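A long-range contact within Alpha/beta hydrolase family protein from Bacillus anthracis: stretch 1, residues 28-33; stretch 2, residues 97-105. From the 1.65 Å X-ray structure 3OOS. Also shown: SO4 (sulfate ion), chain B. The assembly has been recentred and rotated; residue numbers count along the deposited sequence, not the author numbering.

Stretch 1 28-33: VTHLYS
Stretch 2 97-105: GHSAGGMLA

An irregular segment, residues 28-33, packs against the strand-turn-helix of residues 97-105 through van der Waals contact alone, with no direct hydrogen bond between them; one water and one sulfate ion supply the polar links. Residues 29 to 32 have phi/psi -155/-180, -134/160, -73/-27 and -151/50; from Val28 CA to Ser33 CA the segment runs roughly opposite to the helix. Gly97 and His98 end a strand, Ser99 (62/-118) makes the sharp turn, and residues 100-105 open a helix with phi near -60 and psi from -32 to -44. Gly101 N donates to His98 O (2.9 Å) across the turn; the helix proper is held by Met103 N to Ser99 O (3.1 Å) and Leu104 N to Ala100 O (3.1 Å). The register is set by His30 and Gly101, whose CA atoms lie 4.1 Å apart. This close approach suits a glycine: a CB on Gly101 would point toward stretch 1 and sit tightly, 3.1 Å, from Thr29 O. Thr29 O accepts from a water (2.8 Å), which accepts from His98 N (2.9 Å), bridging the two backbones.

Tyr32 N donates to His30 ND1 (3.1 Å, 171°), consistent with the ring's pose (chi1 t, chi2 -97°). Its ring edge reaches His98 O, 3.4 Å from His30 CD2, while His30 NE2 donates to sulfate O3 (2.7 Å). Ala100 N donates to the same O3 (3.0 Å); Ser99 OG, chi1 t, donates to O2 (2.7 Å) and Tyr32 OH to O1 (2.7 Å). The anion, probably from the crystallisation liquor, thus gathers donors from both stretches.

Apolar contacts continue from this site along the helix. Ala100 CB points toward stretch 1, 3.6 Å from Tyr32 CE2 (chi1 p, chi2 79°) and 3.9 Å from Leu31 CB. One helical turn on, Leu104 (t, p) places CD1 4.3 Å from CD1 of Leu31 (t, p) and CD2 3.7 Å from CG2 of Thr29 (chi1 t).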

# COMPACT_ATOMS: atom_id res chain seq x y z
N VAL A 28 7.67 -0.57 -4.99
CA VAL A 28 6.28 -0.30 -4.62
C VAL A 28 5.50 -1.60 -4.66
O VAL A 28 5.58 -2.34 -5.64
CB VAL A 28 5.60 0.72 -5.57
CG1 VAL A 28 4.10 0.85 -5.25
CG2 VAL A 28 6.28 2.08 -5.49
N THR A 29 4.76 -1.88 -3.60
CA THR A 29 3.82 -3.00 -3.62
C THR A 29 2.71 -2.76 -2.60
O THR A 29 2.69 -1.72 -1.94
CB THR A 29 4.54 -4.38 -3.42
OG1 THR A 29 3.67 -5.44 -3.82
CG2 THR A 29 4.98 -4.59 -1.98
N HIS A 30 1.79 -3.71 -2.50
CA HIS A 30 0.70 -3.64 -1.56
C HIS A 30 0.60 -5.00 -0.88
O HIS A 30 1.11 -5.99 -1.40
CB HIS A 30 -0.60 -3.31 -2.28
CG HIS A 30 -1.75 -3.06 -1.36
ND1 HIS A 30 -2.68 -4.03 -1.05
CD2 HIS A 30 -2.11 -1.96 -0.66
CE1 HIS A 30 -3.56 -3.53 -0.20
NE2 HIS A 30 -3.24 -2.28 0.05
N LEU A 31 -0.04 -5.05 0.28
CA LEU A 31 -0.09 -6.28 1.06
C LEU A 31 -0.99 -7.37 0.47
O LEU A 31 -0.76 -8.56 0.71
CB LEU A 31 -0.49 -5.98 2.50
CG LEU A 31 -0.23 -7.09 3.52
CD1 LEU A 31 1.24 -7.51 3.52
CD2 LEU A 31 -0.66 -6.62 4.89
N TYR A 32 -2.01 -6.98 -0.29
CA TYR A 32 -2.95 -7.96 -0.84
C TYR A 32 -3.58 -7.53 -2.16
O TYR A 32 -4.80 -7.59 -2.33
CB TYR A 32 -4.02 -8.37 0.19
CG TYR A 32 -4.58 -7.24 1.04
CD1 TYR A 32 -5.55 -6.37 0.53
CD2 TYR A 32 -4.17 -7.07 2.36
CE1 TYR A 32 -6.07 -5.35 1.30
CE2 TYR A 32 -4.69 -6.05 3.15
CZ TYR A 32 -5.64 -5.19 2.61
OH TYR A 32 -6.16 -4.17 3.38
N SER A 33 -2.73 -7.12 -3.10
CA SER A 33 -3.18 -6.70 -4.43
C SER A 33 -2.30 -7.29 -5.52
O SER A 33 -1.11 -7.52 -5.31
CB SER A 33 -3.16 -5.17 -4.56
OG SER A 33 -3.98 -4.56 -3.59
N GLY A 97 4.56 2.56 0.06
CA GLY A 97 3.32 1.80 0.20
C GLY A 97 2.19 2.66 0.74
O GLY A 97 2.42 3.60 1.50
N HIS A 98 0.97 2.31 0.34
CA HIS A 98 -0.23 3.01 0.75
C HIS A 98 -1.19 2.09 1.49
O HIS A 98 -1.44 0.96 1.05
CB HIS A 98 -0.93 3.63 -0.46
CG HIS A 98 -2.11 4.49 -0.10
ND1 HIS A 98 -1.97 5.75 0.45
CD2 HIS A 98 -3.44 4.26 -0.19
CE1 HIS A 98 -3.16 6.26 0.67
NE2 HIS A 98 -4.07 5.38 0.30
N SER A 99 -1.72 2.58 2.61
CA SER A 99 -2.69 1.87 3.44
C SER A 99 -2.07 0.58 4.00
O SER A 99 -1.08 0.67 4.72
CB SER A 99 -4.01 1.65 2.69
OG SER A 99 -5.06 1.33 3.60
N ALA A 100 -2.61 -0.59 3.66
CA ALA A 100 -1.95 -1.84 4.09
C ALA A 100 -0.52 -1.94 3.55
O ALA A 100 0.36 -2.50 4.22
CB ALA A 100 -2.77 -3.07 3.69
N GLY A 101 -0.29 -1.38 2.37
CA GLY A 101 1.06 -1.26 1.82
C GLY A 101 1.97 -0.37 2.66
O GLY A 101 3.18 -0.59 2.72
N GLY A 102 1.38 0.64 3.30
CA GLY A 102 2.11 1.51 4.24
C GLY A 102 2.53 0.76 5.50
O GLY A 102 3.62 0.98 6.02
N MSE A 103 1.67 -0.13 5.98
CA MSE A 103 2.01 -0.98 7.11
C MSE A 103 3.19 -1.87 6.74
O MSE A 103 4.12 -2.04 7.53
CB MSE A 103 0.81 -1.81 7.55
CG MSE A 103 -0.36 -0.98 8.02
SE MSE A 103 -1.95 -2.05 8.31
CE MSE A 103 -3.22 -0.59 8.40
N LEU A 104 3.16 -2.41 5.52
CA LEU A 104 4.26 -3.22 5.01
C LEU A 104 5.57 -2.41 4.96
O LEU A 104 6.64 -2.94 5.30
CB LEU A 104 3.91 -3.81 3.64
CG LEU A 104 4.92 -4.76 2.99
CD1 LEU A 104 5.21 -5.98 3.87
CD2 LEU A 104 4.42 -5.17 1.62
N ALA A 105 5.47 -1.15 4.56
CA ALA A 105 6.62 -0.23 4.55
C ALA A 105 7.26 -0.11 5.93
O ALA A 105 8.49 -0.13 6.06
CB ALA A 105 6.21 1.15 4.04
S SO4 B . -6.27 -1.11 1.46
O1 SO4 B . -7.15 -2.18 1.91
O2 SO4 B . -6.81 0.17 1.90
O3 SO4 B . -4.93 -1.32 1.99
O4 SO4 B . -6.21 -1.13 -0.01
O HOH W 1 0.72 0.19 -1.69